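Local coordinates for endoglucanase, glycoside hydrolase family 5 protein (Cytophaga hutchinsonii, PDB 5IHS), which hydrolyses internal beta-1,4-glucosidic bonds of cellulose as a family 5 endoglucanase built on a TIM barrel, at residues A[159-164]-A[197-202]; A[218-223]-A[245-250]. All coordinates share one frame; numbering follows the deposited sequence.

Contact 1: residues A[159-164]-A[197-202]; sequences NEPLQA and QWSQLV
This is a loop-to-loop contact carried mainly by backbone oxygens, at the C-terminal end of the barrel strands, in the loops that follow strands 153-156 and 191-193. Gln197, Trp198 and Ser199 all have positive phi and form a short left-handed helical turn, whose donors meet the carbonyls of Asn159, Pro161 and Leu162. Ser199 OG, anti to its own carbonyl carbon, donates to Asn159 O at 2.9 Å along an in-plane lone pair, and Thr195 N also bonds this hydroxyl. Trp198 N, 2.8 Å from Pro161 O, lies nearly along the C=O axis, though its N-H is bent off the line (145°). Gln197 N reaches Leu162 O at 3.1 Å; its N-H points straight at the oxygen (168°) but from above the carbonyl plane. The indole of Trp198 suits a partly exposed spot because it can cover several loop residues at once: Glu160 OE1 lies 3.3 Å from CD1 at the ring edge, Leu162 CD2 sits 3.5 Å from NE1, and Gln163 CB approaches CZ3 to 4.0 Å. The Glu160 carboxylate plane stands 82° from the indole plane, and OE2 bonds His220 ND1. The Asn-Glu-Pro sequence after the fourth strand is the family 5 signature, so Glu160 is probably the acid/base. Beyond these residues, Asn159 and Ser199 rest on strand 215-221, Glu160 touches Glu248 of strand 244-249, and Leu201 lies on helix 228-239.

Contact 2: residues A[218-223]-A[245-250]; sequences TLHFYP and FVTEYG
At Phe245 the two neighbouring parallel barrel strands are joined by a backbone bond: Leu219 N donates to Phe245 O over 3.2 Å, from above the carbonyl plane. Val246 then spreads its branches, CG2 running beside Leu219 and CG1 packing 3.8 Å from Phe221 CE2, the compact apolar filling suited to the barrel's outer side. Thr247 holds OG1 in the crowded position between its backbone N and carbonyl carbon (chi1 62°), where it receives His220 NE2 at 2.8 Å, exactly in the imidazole plane; ND1, the other ring nitrogen, bonds Glu160. The threonine hydroxyl also bonds Glu156. Glu248 lays CB over the centre of the His220 ring, 3.4 Å from the centroid, and extends to Tyr222, whose OH donates to the anti lone pair of Glu248 OE2, 2.7 Å away; OE1 pairs with Arg85. These partners would stabilise its negative charge, consistent with the nucleophile that family 5 enzymes carry at the end of the seventh strand. Tyr249 turns the other way, its CB over the Phe221 face at 3.5 Å from the centroid, the rings almost parallel yet so displaced that they hardly overlap. Gly250 N bonds Phe221 O at 3.1 Å and lies 3.6 Å above the middle of the Tyr222 ring, a close approach suited to a residue without a side chain. Helix 262-274 covers Phe221 and Val246, while strands 191-193 and 279-284 flank the pair.

In the fold
Contact 2 is wholly buried within the barrel wall, whereas contact 1 is partly buried and reaches the surface at Gln163. They hold different elements: contact 1 joins the loops following two barrel strands, and contact 2 joins two adjacent strands of a beta-alpha-beta unit. Accordingly, the first relies on loop carbonyls bonded by the N-H groups and serine hydroxyl of a left-handed turn, with an indole alongside, the second on His220 and Glu248 with their hydrogen bonds on one face, Phe221 and Tyr249 on the other. They meet at His220, bonded through ND1 to Glu160 and through its backbone N to Ser199 O. Lying against Glu248 CB as well, it links the two probable catalytic glutamates.

Contact 1: residues A[159-164]-A[197-202]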
ATOM      1  N   ASN A 159       3.676  -8.035   2.996  1.00  6.33           N
ATOM      2  CA  ASN A 159       4.415  -6.815   2.677  1.00  6.14           C
ATOM      3  C   ASN A 159       5.688  -7.047   1.862  1.00  6.25           C
ATOM      4  O   ASN A 159       5.769  -6.614   0.702  1.00  6.08           O
ATOM      5  CB  ASN A 159       4.755  -6.108   3.989  1.00  6.46           C
ATOM      6  CG  ASN A 159       5.698  -4.938   3.799  1.00  6.58           C
ATOM      7  OD1 ASN A 159       5.499  -4.120   2.912  1.00  7.33           O
ATOM      8  ND2 ASN A 159       6.750  -4.862   4.613  1.00  7.42           N
ATOM      9  N   GLU A 160       6.690  -7.684   2.479  1.00  6.07           N
ATOM     10  CA  GLU A 160       8.038  -7.750   1.912  1.00  6.63           C
ATOM     11  C   GLU A 160       8.695  -9.080   2.232  1.00  7.00           C
ATOM     12  O   GLU A 160       9.458  -9.206   3.207  1.00  7.38           O
ATOM     13  CB  GLU A 160       8.916  -6.602   2.393  1.00  6.97           C
ATOM     14  CG  GLU A 160       8.705  -5.331   1.614  1.00  7.42           C
ATOM     15  CD  GLU A 160       9.666  -4.223   1.997  1.00  8.05           C
ATOM     16  OE1 GLU A 160      10.565  -4.463   2.842  1.00  9.60           O
ATOM     17  OE2 GLU A 160       9.547  -3.109   1.438  1.00  8.16           O
ATOM     18  N   PRO A 161       8.457 -10.094   1.412  1.00  6.78           N
ATOM     19  CA  PRO A 161       9.307 -11.282   1.461  1.00  6.90           C
ATOM     20  C   PRO A 161      10.776 -10.876   1.354  1.00  7.55           C
ATOM     21  O   PRO A 161      11.122  -9.882   0.714  1.00  8.19           O
ATOM     22  CB  PRO A 161       8.848 -12.095   0.245  1.00  7.14           C
ATOM     23  CG  PRO A 161       7.442 -11.604  -0.039  1.00  7.19           C
ATOM     24  CD  PRO A 161       7.485 -10.143   0.309  1.00  6.86           C
ATOM     25  N   LEU A 162      11.641 -11.655   1.992  1.00  7.78           N
ATOM     26  CA  LEU A 162      13.073 -11.386   1.999  1.00  8.97           C
ATOM     27  C   LEU A 162      13.729 -11.877   0.705  1.00  8.33           C
ATOM     28  O   LEU A 162      13.099 -12.495  -0.154  1.00  8.72           O
ATOM     29  CB  LEU A 162      13.705 -12.032   3.230  1.00 11.58           C
ATOM     30  CG  LEU A 162      13.139 -11.512   4.554  1.00 14.64           C
ATOM     31  CD1 LEU A 162      13.775 -12.247   5.719  1.00 17.19           C
ATOM     32  CD2 LEU A 162      13.344 -10.011   4.695  1.00 15.57           C
ATOM     33  N   GLN A 163      15.017 -11.572   0.557  1.00  9.35           N
ATOM     34  CA  GLN A 163      15.742 -12.065  -0.608  1.00  9.65           C
ATOM     35  C   GLN A 163      15.750 -13.594  -0.658  1.00  8.12           C
ATOM     36  O   GLN A 163      15.741 -14.180  -1.748  1.00  8.99           O
ATOM     37  CB  GLN A 163      17.162 -11.513  -0.592  1.00 11.54           C
ATOM     38  CG  GLN A 163      17.905 -11.732  -1.884  1.00 13.10           C
ATOM     39  CD  GLN A 163      19.355 -11.316  -1.789  1.00 17.38           C
ATOM     40  OE1 GLN A 163      19.774 -10.661  -0.826  1.00 20.24           O
ATOM     41  NE2 GLN A 163      20.135 -11.687  -2.792  1.00 18.80           N
ATOM     42  N   ALA A 164      15.769 -14.253   0.503  1.00  8.67           N
ATOM     43  CA  ALA A 164      15.814 -15.709   0.549  1.00  8.65           C
ATOM     44  C   ALA A 164      14.473 -16.374   0.266  1.00  8.78           C
ATOM     45  O   ALA A 164      14.432 -17.600   0.124  1.00 10.06           O
ATOM     46  CB  ALA A 164      16.292 -16.167   1.927  1.00  9.49           C
ATOM     47  N   GLN A 197      12.783 -10.436  -2.463  1.00  7.29           N
ATOM     48  CA  GLN A 197      13.785  -9.380  -2.331  1.00  7.61           C
ATOM     49  C   GLN A 197      13.113  -8.040  -2.040  1.00  6.87           C
ATOM     50  O   GLN A 197      13.258  -7.055  -2.782  1.00  7.29           O
ATOM     51  CB  GLN A 197      14.693  -9.345  -3.557  1.00  8.52           C
ATOM     52  CG  GLN A 197      15.923  -8.482  -3.425  1.00 10.38           C
ATOM     53  CD  GLN A 197      16.839  -8.690  -4.599  1.00 11.62           C
ATOM     54  OE1 GLN A 197      17.515  -9.708  -4.691  1.00 13.24           O
ATOM     55  NE2 GLN A 197      16.854  -7.745  -5.518  1.00 12.64           N
ATOM     56  N   TRP A 198      12.377  -8.002  -0.930  1.00  7.50           N
ATOM     57  CA  TRP A 198      11.690  -6.790  -0.484  1.00  7.79           C
ATOM     58  C   TRP A 198      10.749  -6.258  -1.560  1.00  7.04           C
ATOM     59  O   TRP A 198      10.645  -5.052  -1.798  1.00  7.34           O
ATOM     60  CB  TRP A 198      12.671  -5.728   0.031  1.00  9.27           C
ATOM     61  CG  TRP A 198      13.544  -6.288   1.107  1.00 13.00           C
ATOM     62  CD1 TRP A 198      13.244  -6.414   2.441  1.00 15.10           C
ATOM     63  CD2 TRP A 198      14.845  -6.838   0.939  1.00 15.65           C
ATOM     64  NE1 TRP A 198      14.293  -6.993   3.109  1.00 16.97           N
ATOM     65  CE2 TRP A 198      15.288  -7.262   2.209  1.00 16.71           C
ATOM     66  CE3 TRP A 198      15.687  -7.005  -0.158  1.00 17.24           C
ATOM     67  CZ2 TRP A 198      16.533  -7.849   2.408  1.00 18.82           C
ATOM     68  CZ3 TRP A 198      16.921  -7.586   0.041  1.00 19.31           C
ATOM     69  CH2 TRP A 198      17.337  -7.994   1.318  1.00 19.79           C
ATOM     70  N   SER A 199      10.015  -7.179  -2.181  1.00  6.30           N
ATOM     71  CA  SER A 199       9.035  -6.835  -3.210  1.00  6.47           C
ATOM     72  C   SER A 199       9.673  -6.083  -4.377  1.00  6.48           C
ATOM     73  O   SER A 199       9.151  -5.094  -4.889  1.00  7.17           O
ATOM     74  CB  SER A 199       7.809  -6.128  -2.624  1.00  6.55           C
ATOM     75  OG  SER A 199       7.069  -7.102  -1.900  1.00  7.07           O
ATOM     76  N   GLN A 200      10.794  -6.621  -4.857  1.00  6.65           N
ATOM     77  CA  GLN A 200      11.455  -6.135  -6.062  1.00  7.25           C
ATOM     78  C   GLN A 200      11.291  -7.045  -7.267  1.00  7.48           C
ATOM     79  O   GLN A 200      11.169  -6.550  -8.390  1.00  7.93           O
ATOM     80  CB  GLN A 200      12.952  -5.909  -5.816  1.00  7.48           C
ATOM     81  CG  GLN A 200      13.196  -4.779  -4.859  1.00  7.69           C
ATOM     82  CD  GLN A 200      14.620  -4.709  -4.364  1.00  9.03           C
ATOM     83  OE1 GLN A 200      15.550  -5.180  -5.021  1.00 10.12           O
ATOM     84  NE2 GLN A 200      14.800  -4.120  -3.196  1.00  9.21           N
ATOM     85  N   LEU A 201      11.312  -8.363  -7.068  1.00  7.45           N
ATOM     86  CA  LEU A 201      11.498  -9.306  -8.173  1.00  7.71           C
ATOM     87  C   LEU A 201      10.154  -9.732  -8.777  1.00  7.70           C
ATOM     88  O   LEU A 201       9.756 -10.902  -8.797  1.00  8.16           O
ATOM     89  CB  LEU A 201      12.376 -10.475  -7.736  1.00  8.12           C
ATOM     90  CG  LEU A 201      13.794 -10.040  -7.320  1.00  9.60           C
ATOM     91  CD1 LEU A 201      14.608 -11.242  -6.869  1.00 10.30           C
ATOM     92  CD2 LEU A 201      14.534  -9.278  -8.404  1.00 12.26           C
ATOM     93  N   VAL A 202       9.468  -8.726  -9.324  1.00  7.68           N
ATOM     94  CA  VAL A 202       8.147  -8.919  -9.902  1.00  7.24           C
ATOM     95  C   VAL A 202       8.184  -9.831 -11.120  1.00  7.48           C
ATOM     96  O   VAL A 202       7.174 -10.458 -11.441  1.00  8.12           O
ATOM     97  CB  VAL A 202       7.466  -7.563 -10.173  1.00  7.56           C
ATOM     98  CG1 VAL A 202       7.069  -6.917  -8.856  1.00  7.61           C
ATOM     99  CG2 VAL A 202       8.363  -6.614 -10.970  1.00  7.65           C
TER

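Contact 2: residues A[218-223]-A[245-250]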
ATOM      1  N   THR A 218       3.175  -6.732  -5.773  1.00  5.97           N
ATOM      2  CA  THR A 218       3.820  -5.597  -5.136  1.00  5.77           C
ATOM      3  C   THR A 218       5.161  -5.253  -5.763  1.00  5.92           C
ATOM      4  O   THR A 218       6.007  -6.128  -5.957  1.00  6.56           O
ATOM      5  CB  THR A 218       4.068  -5.926  -3.668  1.00  6.24           C
ATOM      6  OG1 THR A 218       2.858  -6.446  -3.122  1.00  6.45           O
ATOM      7  CG2 THR A 218       4.520  -4.699  -2.896  1.00  6.84           C
ATOM      8  N   LEU A 219       5.380  -3.948  -5.958  1.00  6.16           N
ATOM      9  CA  LEU A 219       6.686  -3.377  -6.246  1.00  6.34           C
ATOM     10  C   LEU A 219       6.981  -2.304  -5.201  1.00  5.98           C
ATOM     11  O   LEU A 219       6.169  -1.394  -5.005  1.00  6.17           O
ATOM     12  CB  LEU A 219       6.699  -2.739  -7.637  1.00  6.99           C
ATOM     13  CG  LEU A 219       8.000  -2.054  -8.049  1.00  8.08           C
ATOM     14  CD1 LEU A 219       9.106  -3.071  -8.198  1.00  9.43           C
ATOM     15  CD2 LEU A 219       7.797  -1.274  -9.336  1.00  9.13           C
ATOM     16  N   HIS A 220       8.126  -2.413  -4.521  1.00  5.64           N
ATOM     17  CA  HIS A 220       8.592  -1.391  -3.587  1.00  5.90           C
ATOM     18  C   HIS A 220       9.918  -0.828  -4.065  1.00  6.36           C
ATOM     19  O   HIS A 220      10.829  -1.590  -4.409  1.00  7.42           O
ATOM     20  CB  HIS A 220       8.810  -1.967  -2.193  1.00  6.22           C
ATOM     21  CG  HIS A 220       7.538  -2.262  -1.474  1.00  5.94           C
ATOM     22  ND1 HIS A 220       7.504  -2.758  -0.190  1.00  6.33           N
ATOM     23  CD2 HIS A 220       6.248  -2.112  -1.855  1.00  5.95           C
ATOM     24  CE1 HIS A 220       6.245  -2.901   0.190  1.00  6.93           C
ATOM     25  NE2 HIS A 220       5.470  -2.508  -0.802  1.00  6.63           N
ATOM     26  N   PHE A 221      10.054   0.499  -4.053  1.00  6.23           N
ATOM     27  CA  PHE A 221      11.300   1.131  -4.463  1.00  6.56           C
ATOM     28  C   PHE A 221      11.644   2.279  -3.527  1.00  6.74           C
ATOM     29  O   PHE A 221      10.766   2.943  -2.964  1.00  6.82           O
ATOM     30  CB  PHE A 221      11.252   1.615  -5.928  1.00  7.43           C
ATOM     31  CG  PHE A 221      10.364   2.803  -6.153  1.00  7.71           C
ATOM     32  CD1 PHE A 221      10.843   4.097  -5.980  1.00  7.91           C
ATOM     33  CD2 PHE A 221       9.037   2.642  -6.520  1.00  8.58           C
ATOM     34  CE1 PHE A 221      10.017   5.198  -6.157  1.00  9.40           C
ATOM     35  CE2 PHE A 221       8.217   3.747  -6.708  1.00  9.35           C
ATOM     36  CZ  PHE A 221       8.706   5.015  -6.517  1.00  9.83           C
ATOM     37  N   TYR A 222      12.951   2.520  -3.427  1.00  7.04           N
ATOM     38  CA  TYR A 222      13.525   3.603  -2.634  1.00  7.45           C
ATOM     39  C   TYR A 222      14.545   4.251  -3.560  1.00  7.93           C
ATOM     40  O   TYR A 222      15.594   3.632  -3.830  1.00  8.46           O
ATOM     41  CB  TYR A 222      14.136   3.103  -1.319  1.00  8.86           C
ATOM     42  CG  TYR A 222      13.048   2.909  -0.247  1.00 10.90           C
ATOM     43  CD1 TYR A 222      12.210   1.806  -0.245  1.00 11.87           C
ATOM     44  CD2 TYR A 222      12.833   3.888   0.734  1.00 11.66           C
ATOM     45  CE1 TYR A 222      11.177   1.684   0.689  1.00 10.93           C
ATOM     46  CE2 TYR A 222      11.816   3.765   1.666  1.00 12.35           C
ATOM     47  CZ  TYR A 222      10.996   2.663   1.645  1.00 12.61           C
ATOM     48  OH  TYR A 222      10.005   2.581   2.595  1.00 14.47           O
ATOM     49  N   PRO A 223      14.266   5.445  -4.097  1.00  7.91           N
ATOM     50  CA  PRO A 223      15.022   5.966  -5.258  1.00  8.51           C
ATOM     51  C   PRO A 223      16.455   6.371  -4.973  1.00  8.78           C
ATOM     52  O   PRO A 223      17.217   6.582  -5.927  1.00 10.07           O
ATOM     53  CB  PRO A 223      14.191   7.183  -5.689  1.00  9.33           C
ATOM     54  CG  PRO A 223      13.508   7.607  -4.429  1.00 10.16           C
ATOM     55  CD  PRO A 223      13.174   6.343  -3.703  1.00  8.61           C
ATOM     56  N   PHE A 245       1.308  -2.926  -8.178  1.00  6.66           N
ATOM     57  CA  PHE A 245       0.845  -1.871  -7.276  1.00  6.32           C
ATOM     58  C   PHE A 245       2.024  -1.501  -6.381  1.00  5.92           C
ATOM     59  O   PHE A 245       2.592  -2.372  -5.710  1.00  6.13           O
ATOM     60  CB  PHE A 245      -0.343  -2.401  -6.454  1.00  7.04           C
ATOM     61  CG  PHE A 245      -1.188  -1.344  -5.749  1.00  7.49           C
ATOM     62  CD1 PHE A 245      -0.650  -0.325  -4.975  1.00  7.22           C
ATOM     63  CD2 PHE A 245      -2.572  -1.415  -5.835  1.00  8.96           C
ATOM     64  CE1 PHE A 245      -1.460   0.601  -4.337  1.00  7.73           C
ATOM     65  CE2 PHE A 245      -3.382  -0.485  -5.191  1.00  9.77           C
ATOM     66  CZ  PHE A 245      -2.819   0.507  -4.438  1.00  8.70           C
ATOM     67  N   VAL A 246       2.416  -0.227  -6.390  1.00  5.81           N
ATOM     68  CA  VAL A 246       3.476   0.248  -5.506  1.00  5.78           C
ATOM     69  C   VAL A 246       2.836   0.563  -4.155  1.00  6.06           C
ATOM     70  O   VAL A 246       2.437   1.698  -3.868  1.00  6.49           O
ATOM     71  CB  VAL A 246       4.248   1.428  -6.115  1.00  6.01           C
ATOM     72  CG1 VAL A 246       5.237   2.000  -5.106  1.00  6.59           C
ATOM     73  CG2 VAL A 246       4.990   0.969  -7.361  1.00  6.65           C
ATOM     74  N   THR A 247       2.715  -0.457  -3.300  1.00  5.70           N
ATOM     75  CA  THR A 247       2.089  -0.221  -2.008  1.00  5.88           C
ATOM     76  C   THR A 247       3.004   0.523  -1.059  1.00  5.77           C
ATOM     77  O   THR A 247       2.529   0.986  -0.019  1.00  6.53           O
ATOM     78  CB  THR A 247       1.600  -1.520  -1.358  1.00  6.25           C
ATOM     79  OG1 THR A 247       2.727  -2.361  -1.135  1.00  6.90           O
ATOM     80  CG2 THR A 247       0.549  -2.239  -2.220  1.00  7.50           C
ATOM     81  N   GLU A 248       4.288   0.650  -1.395  1.00  5.67           N
ATOM     82  CA  GLU A 248       5.222   1.397  -0.567  1.00  5.81           C
ATOM     83  C   GLU A 248       6.371   1.895  -1.431  1.00  5.68           C
ATOM     84  O   GLU A 248       6.988   1.111  -2.172  1.00  6.48           O
ATOM     85  CB  GLU A 248       5.777   0.502   0.546  1.00  6.83           C
ATOM     86  CG  GLU A 248       6.489   1.253   1.630  1.00  7.69           C
ATOM     87  CD  GLU A 248       7.151   0.319   2.630  1.00  8.12           C
ATOM     88  OE1 GLU A 248       6.435  -0.518   3.241  1.00  8.16           O
ATOM     89  OE2 GLU A 248       8.392   0.429   2.786  1.00  9.71           O
ATOM     90  N   TYR A 249       6.694   3.179  -1.302  1.00  5.45           N
ATOM     91  CA  TYR A 249       7.925   3.709  -1.879  1.00  5.71           C
ATOM     92  C   TYR A 249       8.417   4.823  -0.972  1.00  5.72           C
ATOM     93  O   TYR A 249       7.641   5.462  -0.260  1.00  6.38           O
ATOM     94  CB  TYR A 249       7.742   4.229  -3.334  1.00  6.06           C
ATOM     95  CG  TYR A 249       7.000   5.544  -3.379  1.00  6.28           C
ATOM     96  CD1 TYR A 249       5.612   5.575  -3.339  1.00  6.10           C
ATOM     97  CD2 TYR A 249       7.676   6.762  -3.443  1.00  6.79           C
ATOM     98  CE1 TYR A 249       4.915   6.776  -3.329  1.00  6.72           C
ATOM     99  CE2 TYR A 249       6.987   7.970  -3.431  1.00  7.17           C
ATOM    100  CZ  TYR A 249       5.607   7.972  -3.364  1.00  6.71           C
ATOM    101  OH  TYR A 249       4.954   9.177  -3.331  1.00  7.11           O
ATOM    102  N   GLY A 250       9.718   5.081  -1.025  1.00  6.83           N
ATOM    103  CA  GLY A 250      10.308   6.208  -0.347  1.00  7.37           C
ATOM    104  C   GLY A 250      10.826   7.266  -1.311  1.00  7.50           C
ATOM    105  O   GLY A 250      10.720   7.154  -2.528  1.00  7.67           O
TER